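Local coordinates for putative MCP-type signal transduction protein (Campylobacter jejuni subsp. jejuni serotype O:2, PDB 4WY9) that probably senses chemotactic signals in the periplasm, perhaps indirectly, through a tandem-PAS domain and relays them as a chemoreceptor, at residues K120-V133 with V148-G160. Sequence-based numbering, arbitrary orientation.
Sequences KAIQASDEIANLQV and VYIGRPIKMNLEG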
ATOM      1  N   LYS A 120      19.214   0.763   5.362  1.00 21.57           N
ATOM      2  CA  LYS A 120      19.886   0.812   6.653  1.00 22.66           C
ATOM      3  C   LYS A 120      18.893   0.620   7.765  1.00 17.89           C
ATOM      4  O   LYS A 120      17.723   1.001   7.646  1.00 16.23           O
ATOM      5  CB  LYS A 120      20.576   2.173   6.864  1.00 29.37           C
ATOM      6  CG  LYS A 120      19.618   3.346   6.682  1.00 35.11           C
ATOM      7  CD  LYS A 120      20.093   4.575   7.473  1.00 41.14           C
ATOM      8  CE  LYS A 120      19.319   5.830   7.095  1.00 43.49           C
ATOM      9  NZ  LYS A 120      17.900   5.539   6.781  1.00 43.42           N
ATOM     10  N   ALA A 121      19.348  -0.001   8.847  1.00 17.59           N
ATOM     11  CA  ALA A 121      18.486  -0.205  10.013  1.00 15.10           C
ATOM     12  C   ALA A 121      18.198   1.148  10.669  1.00 15.47           C
ATOM     13  O   ALA A 121      19.079   2.005  10.789  1.00 19.28           O
ATOM     14  CB  ALA A 121      19.119  -1.145  11.012  1.00 17.28           C
ATOM     15  N   ILE A 122      16.943   1.317  11.082  1.00 12.30           N
ATOM     16  CA  ILE A 122      16.535   2.466  11.876  1.00 13.37           C
ATOM     17  C   ILE A 122      15.819   1.979  13.101  1.00 12.73           C
ATOM     18  O   ILE A 122      15.494   0.788  13.211  1.00 12.12           O
ATOM     19  CB  ILE A 122      15.597   3.397  11.071  1.00 13.82           C
ATOM     20  CG1 ILE A 122      14.318   2.659  10.629  1.00 14.43           C
ATOM     21  CG2 ILE A 122      16.321   3.986   9.866  1.00 15.77           C
ATOM     22  CD1 ILE A 122      13.199   3.573  10.186  1.00 16.42           C
ATOM     23  N   GLN A 123      15.575   2.881  14.044  1.00 12.45           N
ATOM     24  CA  GLN A 123      14.957   2.481  15.297  1.00 10.91           C
ATOM     25  C   GLN A 123      13.575   1.888  15.062  1.00 10.84           C
ATOM     26  O   GLN A 123      12.704   2.555  14.505  1.00 13.34           O
ATOM     27  CB  GLN A 123      14.868   3.647  16.270  1.00 12.30           C
ATOM     28  CG  GLN A 123      14.226   3.294  17.598  1.00 12.24           C
ATOM     29  CD  GLN A 123      15.020   2.274  18.356  1.00 12.14           C
ATOM     30  OE1 GLN A 123      16.178   2.511  18.697  1.00 14.95           O
ATOM     31  NE2 GLN A 123      14.404   1.155  18.632  1.00 11.05           N
ATOM     32  N   ALA A 124      13.369   0.638  15.508  1.00 10.27           N
ATOM     33  CA  ALA A 124      12.067  -0.005  15.410  1.00 12.06           C
ATOM     34  C   ALA A 124      11.076   0.504  16.411  1.00 10.15           C
ATOM     35  O   ALA A 124      11.447   0.988  17.480  1.00 10.01           O
ATOM     36  CB  ALA A 124      12.184  -1.472  15.533  1.00 14.12           C
ATOM     37  N   SER A 125       9.803   0.378  16.081  1.00 11.56           N
ATOM     38  CA  SER A 125       8.744   0.890  16.876  1.00 12.74           C
ATOM     39  C   SER A 125       7.618  -0.090  16.982  1.00 10.81           C
ATOM     40  O   SER A 125       7.423  -0.921  16.095  1.00 10.33           O
ATOM     41  CB  SER A 125       8.192   2.201  16.199  1.00 19.92           C
ATOM     42  OG  SER A 125       6.910   2.414  16.440  1.00 24.11           O
ATOM     43  N   ASP A 126       6.852  -0.012  18.066  1.00  9.70           N
ATOM     44  CA  ASP A 126       5.673  -0.857  18.219  1.00  8.90           C
ATOM     45  C   ASP A 126       4.605  -0.571  17.183  1.00  8.60           C
ATOM     46  O   ASP A 126       3.667  -1.370  17.014  1.00 10.09           O
ATOM     47  CB  ASP A 126       5.113  -0.713  19.644  1.00 11.24           C
ATOM     48  CG  ASP A 126       5.935  -1.530  20.634  1.00 12.58           C
ATOM     49  OD1 ASP A 126       6.250  -2.685  20.326  1.00 11.16           O
ATOM     50  OD2 ASP A 126       6.268  -1.019  21.715  1.00 16.29           O
ATOM     51  N   GLU A 127       4.707   0.545  16.471  1.00  8.16           N
ATOM     52  CA  GLU A 127       3.783   0.826  15.372  1.00  9.97           C
ATOM     53  C   GLU A 127       3.804  -0.331  14.376  1.00 10.30           C
ATOM     54  O   GLU A 127       2.794  -0.677  13.775  1.00 11.33           O
ATOM     55  CB  GLU A 127       4.155   2.115  14.685  1.00 13.16           C
ATOM     56  CG  GLU A 127       3.226   2.557  13.601  1.00 18.11           C
ATOM     57  CD  GLU A 127       3.337   4.051  13.294  1.00 24.24           C
ATOM     58  OE1 GLU A 127       4.018   4.370  12.364  1.00 24.28           O
ATOM     59  OE2 GLU A 127       2.820   4.855  14.069  1.00 32.01           O
ATOM     60  N   ILE A 128       4.974  -0.972  14.203  1.00  8.91           N
ATOM     61  CA  ILE A 128       5.082  -2.090  13.288  1.00  8.14           C
ATOM     62  C   ILE A 128       4.365  -3.331  13.847  1.00  8.62           C
ATOM     63  O   ILE A 128       3.572  -3.974  13.159  1.00 10.06           O
ATOM     64  CB  ILE A 128       6.549  -2.425  12.979  1.00  8.37           C
ATOM     65  CG1 ILE A 128       7.254  -1.254  12.295  1.00 10.14           C
ATOM     66  CG2 ILE A 128       6.642  -3.696  12.113  1.00 10.09           C
ATOM     67  CD1 ILE A 128       6.647  -0.848  10.984  1.00  9.83           C
ATOM     68  N   ALA A 129       4.645  -3.660  15.095  1.00  9.27           N
ATOM     69  CA  ALA A 129       4.073  -4.832  15.708  1.00 10.82           C
ATOM     70  C   ALA A 129       2.567  -4.759  15.812  1.00 10.95           C
ATOM     71  O   ALA A 129       1.883  -5.774  15.784  1.00 13.87           O
ATOM     72  CB  ALA A 129       4.696  -5.092  17.075  1.00 12.79           C
ATOM     73  N   ASN A 130       2.037  -3.546  15.926  1.00 10.24           N
ATOM     74  CA  ASN A 130       0.611  -3.338  16.089  1.00 11.97           C
ATOM     75  C   ASN A 130      -0.166  -3.079  14.800  1.00 10.69           C
ATOM     76  O   ASN A 130      -1.370  -2.858  14.829  1.00 12.80           O
ATOM     77  CB  ASN A 130       0.388  -2.195  17.087  1.00 14.13           C
ATOM     78  CG  ASN A 130       0.792  -2.547  18.522  1.00 17.31           C
ATOM     79  OD1 ASN A 130       0.748  -3.714  18.912  1.00 24.72           O
ATOM     80  ND2 ASN A 130       1.252  -1.577  19.270  1.00 17.22           N
ATOM     81  N   LEU A 131       0.517  -3.190  13.647  1.00  9.24           N
ATOM     82  CA  LEU A 131      -0.181  -3.060  12.372  1.00  9.03           C
ATOM     83  C   LEU A 131      -1.296  -4.087  12.264  1.00  8.40           C
ATOM     84  O   LEU A 131      -1.144  -5.238  12.703  1.00  9.37           O
ATOM     85  CB  LEU A 131       0.777  -3.260  11.219  1.00  8.54           C
ATOM     86  CG  LEU A 131       1.804  -2.184  10.916  1.00  9.02           C
ATOM     87  CD1 LEU A 131       2.790  -2.706   9.883  1.00  9.35           C
ATOM     88  CD2 LEU A 131       1.146  -0.909  10.434  1.00  9.84           C
ATOM     89  N   GLN A 132      -2.403  -3.692  11.652  1.00  8.90           N
ATOM     90  CA  GLN A 132      -3.499  -4.627  11.427  1.00  9.58           C
ATOM     91  C   GLN A 132      -3.065  -5.889  10.653  1.00  9.47           C
ATOM     92  O   GLN A 132      -3.471  -6.979  10.983  1.00 10.12           O
ATOM     93  CB  GLN A 132      -4.676  -3.959  10.735  1.00 11.51           C
ATOM     94  CG  GLN A 132      -5.930  -4.787  10.724  1.00 14.61           C
ATOM     95  CD  GLN A 132      -6.480  -5.014  12.130  1.00 18.67           C
ATOM     96  OE1 GLN A 132      -6.666  -4.071  12.877  1.00 22.72           O
ATOM     97  NE2 GLN A 132      -6.705  -6.234  12.487  1.00 19.96           N
ATOM     98  N   VAL A 133      -2.233  -5.725   9.623  1.00  9.10           N
ATOM     99  CA  VAL A 133      -1.812  -6.905   8.863  1.00  8.61           C
ATOM    100  C   VAL A 133      -1.017  -7.860   9.750  1.00  8.39           C
ATOM    101  O   VAL A 133      -1.132  -9.078   9.595  1.00  9.35           O
ATOM    102  CB  VAL A 133      -1.008  -6.567   7.564  1.00  9.20           C
ATOM    103  CG1 VAL A 133      -1.893  -5.950   6.492  1.00 11.32           C
ATOM    104  CG2 VAL A 133       0.216  -5.708   7.821  1.00  9.03           C
ATOM    105  N   VAL A 148      -0.993 -13.318   1.017  1.00  9.81           N
ATOM    106  CA  VAL A 148      -0.328 -12.069   1.302  1.00  7.96           C
ATOM    107  C   VAL A 148      -1.330 -11.178   1.984  1.00  9.32           C
ATOM    108  O   VAL A 148      -2.479 -11.085   1.537  1.00 10.89           O
ATOM    109  CB  VAL A 148       0.208 -11.404   0.020  1.00 10.37           C
ATOM    110  CG1 VAL A 148       0.929 -10.120   0.346  1.00 10.35           C
ATOM    111  CG2 VAL A 148       1.102 -12.375  -0.754  1.00 10.70           C
ATOM    112  N   TYR A 149      -0.926 -10.508   3.066  1.00  8.22           N
ATOM    113  CA  TYR A 149      -1.822  -9.665   3.851  1.00  7.76           C
ATOM    114  C   TYR A 149      -1.569  -8.215   3.490  1.00  7.67           C
ATOM    115  O   TYR A 149      -0.457  -7.721   3.612  1.00  9.11           O
ATOM    116  CB  TYR A 149      -1.611  -9.940   5.330  1.00  7.60           C
ATOM    117  CG  TYR A 149      -1.988 -11.327   5.729  1.00  7.28           C
ATOM    118  CD1 TYR A 149      -1.188 -12.435   5.361  1.00  8.77           C
ATOM    119  CD2 TYR A 149      -3.150 -11.607   6.440  1.00  9.06           C
ATOM    120  CE1 TYR A 149      -1.525 -13.705   5.703  1.00  9.70           C
ATOM    121  CE2 TYR A 149      -3.474 -12.901   6.789  1.00  9.65           C
ATOM    122  CZ  TYR A 149      -2.681 -13.964   6.407  1.00  9.99           C
ATOM    123  OH  TYR A 149      -3.014 -15.253   6.758  1.00 12.45           O
ATOM    124  N   ILE A 150      -2.617  -7.531   3.027  1.00  7.91           N
ATOM    125  CA  ILE A 150      -2.491  -6.165   2.551  1.00  8.14           C
ATOM    126  C   ILE A 150      -3.459  -5.260   3.286  1.00  7.94           C
ATOM    127  O   ILE A 150      -4.651  -5.582   3.398  1.00  9.44           O
ATOM    128  CB  ILE A 150      -2.719  -6.077   1.041  1.00  9.25           C
ATOM    129  CG1 ILE A 150      -1.665  -6.958   0.330  1.00 11.53           C
ATOM    130  CG2 ILE A 150      -2.618  -4.638   0.528  1.00 10.23           C
ATOM    131  CD1 ILE A 150      -1.737  -6.944  -1.139  1.00 13.65           C
ATOM    132  N   GLY A 151      -2.954  -4.173   3.838  1.00  7.99           N
ATOM    133  CA  GLY A 151      -3.761  -3.283   4.635  1.00  8.20           C
ATOM    134  C   GLY A 151      -4.554  -2.264   3.872  1.00  7.40           C
ATOM    135  O   GLY A 151      -4.558  -2.255   2.642  1.00  9.02           O
ATOM    136  N   ARG A 152      -5.251  -1.397   4.604  1.00  8.08           N
ATOM    137  CA  ARG A 152      -5.898  -0.219   4.044  1.00  9.28           C
ATOM    138  C   ARG A 152      -4.913   0.954   4.192  1.00  8.97           C
ATOM    139  O   ARG A 152      -3.914   0.849   4.931  1.00  9.25           O
ATOM    140  CB  ARG A 152      -7.233   0.034   4.716  1.00 11.59           C
ATOM    141  CG  ARG A 152      -7.172   0.135   6.236  1.00 14.49           C
ATOM    142  CD  ARG A 152      -8.234   1.079   6.780  1.00 17.34           C
ATOM    143  NE  ARG A 152      -7.895   2.446   6.383  1.00 18.63           N
ATOM    144  CZ  ARG A 152      -8.583   3.514   6.723  1.00 18.52           C
ATOM    145  NH1 ARG A 152      -9.701   3.369   7.440  1.00 19.12           N
ATOM    146  NH2 ARG A 152      -8.191   4.706   6.247  1.00 21.56           N
ATOM    147  N   PRO A 153      -5.193   2.099   3.558  1.00  9.08           N
ATOM    148  CA  PRO A 153      -4.337   3.253   3.769  1.00  9.94           C
ATOM    149  C   PRO A 153      -4.389   3.724   5.210  1.00  9.92           C
ATOM    150  O   PRO A 153      -5.475   3.852   5.777  1.00 11.32           O
ATOM    151  CB  PRO A 153      -4.905   4.303   2.800  1.00 10.06           C
ATOM    152  CG  PRO A 153      -5.577   3.487   1.761  1.00 10.05           C
ATOM    153  CD  PRO A 153      -6.201   2.374   2.515  1.00  9.76           C
ATOM    154  N   ILE A 154      -3.223   3.954   5.805  1.00  8.62           N
ATOM    155  CA  ILE A 154      -3.121   4.360   7.205  1.00  9.19           C
ATOM    156  C   ILE A 154      -2.079   5.432   7.358  1.00  9.55           C
ATOM    157  O   ILE A 154      -1.218   5.598   6.486  1.00 10.29           O
ATOM    158  CB  ILE A 154      -2.768   3.180   8.145  1.00  9.59           C
ATOM    159  CG1 ILE A 154      -1.401   2.612   7.858  1.00 10.03           C
ATOM    160  CG2 ILE A 154      -3.850   2.091   8.153  1.00 11.23           C
ATOM    161  CD1 ILE A 154      -0.888   1.617   8.872  1.00 11.44           C
ATOM    162  N   LYS A 155      -2.149   6.168   8.467  0.52  9.15           N
ATOM    163  CA  LYS A 155      -1.093   7.070   8.867  0.52 10.72           C
ATOM    164  C   LYS A 155       0.008   6.283   9.567  0.52 11.46           C
ATOM    165  O   LYS A 155      -0.281   5.377  10.388  0.52 12.30           O
ATOM    166  CB  LYS A 155      -1.638   8.146   9.791  0.52 13.49           C
ATOM    167  CG  LYS A 155      -0.598   9.091  10.373  0.52 14.42           C
ATOM    168  CD  LYS A 155      -1.091   9.802  11.661  0.52 21.81           C
ATOM    169  CE  LYS A 155      -2.405  10.497  11.547  0.52 26.11           C
ATOM    170  NZ  LYS A 155      -2.879  10.996  12.873  0.52 30.74           N
ATOM    171  N   MET A 156       1.261   6.583   9.243  1.00 10.94           N
ATOM    172  CA  MET A 156       2.393   6.006   9.979  1.00 11.66           C
ATOM    173  C   MET A 156       3.385   7.108  10.293  1.00 12.74           C
ATOM    174  O   MET A 156       3.395   8.177   9.675  1.00 13.68           O
ATOM    175  CB  MET A 156       3.074   4.907   9.195  1.00 12.29           C
ATOM    176  CG  MET A 156       2.227   3.708   8.944  1.00 11.67           C
ATOM    177  SD  MET A 156       3.096   2.393   8.056  1.00 12.26           S
ATOM    178  CE  MET A 156       4.135   1.723   9.328  1.00 12.01           C
ATOM    179  N   ASN A 157       4.245   6.840  11.258  1.00 13.99           N
ATOM    180  CA  ASN A 157       5.315   7.747  11.625  1.00 15.13           C
ATOM    181  C   ASN A 157       6.452   6.917  12.152  1.00 15.92           C
ATOM    182  O   ASN A 157       6.425   6.467  13.311  1.00 18.49           O
ATOM    183  CB  ASN A 157       4.855   8.801  12.640  1.00 17.07           C
ATOM    184  CG  ASN A 157       5.899   9.857  12.879  1.00 17.95           C
ATOM    185  OD1 ASN A 157       7.111   9.571  12.885  1.00 19.21           O
ATOM    186  ND2 ASN A 157       5.467  11.093  13.003  1.00 20.09           N
ATOM    187  N   LEU A 158       7.477   6.718  11.335  1.00 16.32           N
ATOM    188  CA  LEU A 158       8.601   5.838  11.711  1.00 17.03           C
ATOM    189  C   LEU A 158       9.903   6.579  11.934  1.00 20.52           C
ATOM    190  O   LEU A 158      10.783   6.072  12.630  1.00 22.55           O
ATOM    191  CB  LEU A 158       8.796   4.783  10.650  1.00 15.70           C
ATOM    192  CG  LEU A 158       7.612   3.842  10.437  1.00 13.21           C
ATOM    193  CD1 LEU A 158       7.890   2.944   9.263  1.00 12.40           C
ATOM    194  CD2 LEU A 158       7.326   3.036  11.683  1.00 12.98           C
ATOM    195  N   GLU A 159      10.033   7.783  11.370  1.00 22.52           N
ATOM    196  CA  GLU A 159      11.282   8.542  11.476  1.00 24.96           C
ATOM    197  C   GLU A 159      11.080   9.976  11.949  1.00 25.48           C
ATOM    198  O   GLU A 159      12.033  10.736  12.002  1.00 30.05           O
ATOM    199  CB  GLU A 159      12.005   8.562  10.135  1.00 30.00           C
ATOM    200  CG  GLU A 159      12.403   7.189   9.625  1.00 31.82           C
ATOM    201  CD  GLU A 159      13.055   7.275   8.266  1.00 34.51           C
ATOM    202  OE1 GLU A 159      12.369   7.646   7.302  1.00 36.16           O
ATOM    203  OE2 GLU A 159      14.281   6.968   8.191  1.00 42.26           O
ATOM    204  N   GLY A 160       9.897  10.306  12.419  1.00 23.48           N
ATOM    205  CA  GLY A 160       9.607  11.622  12.964  1.00 22.91           C
ATOM    206  C   GLY A 160       8.475  12.352  12.289  1.00 23.54           C
ATOM    207  O   GLY A 160       7.757  13.119  12.945  1.00 24.81           O
TER
HETATM  208  O   HOH W   1      10.214   3.623  14.065  1.00 23.36           O
HETATM  209  O   HOH W   2      13.092   5.297  13.546  1.00 24.84           O
HETATM  210  O   HOH W   3       6.669   4.835  15.563  1.00 34.45           O
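Glu127 reaches from the short helix 126-129 across to the backbone of Asn157, next to Met156 of strand 154-156, and its OE1 accepts from Asn157 N at 2.7 Å. The bond is nearly straight (171°) and uses the syn lone pair of the carboxylate. With CG anti to the backbone N (chi1 -176°) and the chain extended beyond it, glutamate is long enough to bridge this gap. Its OE1 also lies 3.6 Å from Leu158 CD2, so the carboxylate borders an apolar patch. At the start of the helix Ser125 is the N-cap, its OG accepting from Glu127 N; one water links the same hydroxyl to Asn157 O, so a small side chain both caps the helix and ties it to the second segment. Two further waters lie between Gln123 O and Leu158 O, two carbonyls that cannot bond each other directly.

On the side of this polar seam that faces strand 78-83, the CD1 of Ile128 meets Met156 CE and Leu158 CD2, both at 4.0 Å, crossing each side chain at about a right angle. The bend at chi3 of Met156 (75°) carries its methyl to this place, from which it also reaches Leu131. Leu131 CD2 in turn packs against Ile154 CD1 at 3.6 Å. Tyr80 of strand 78-83 touches both Ile128 and Leu131. Farther along, branched Val133 lays CG1 over the backbone of Ile150 and Gly151, 3.4 Å from Gly151 N, while its CB faces Tyr149 CB. At the other end Ile122 CD1 rests on the aliphatic CG of Glu159 at 3.7 Å.

Strands 149-150 and 154-156 pair with strand 163-173, and strand 119-122 with strand 104-110; the contact brings together the two ends of the curved antiparallel sheet, as in the PAS-like fold of Cache (PDC) sensor domains.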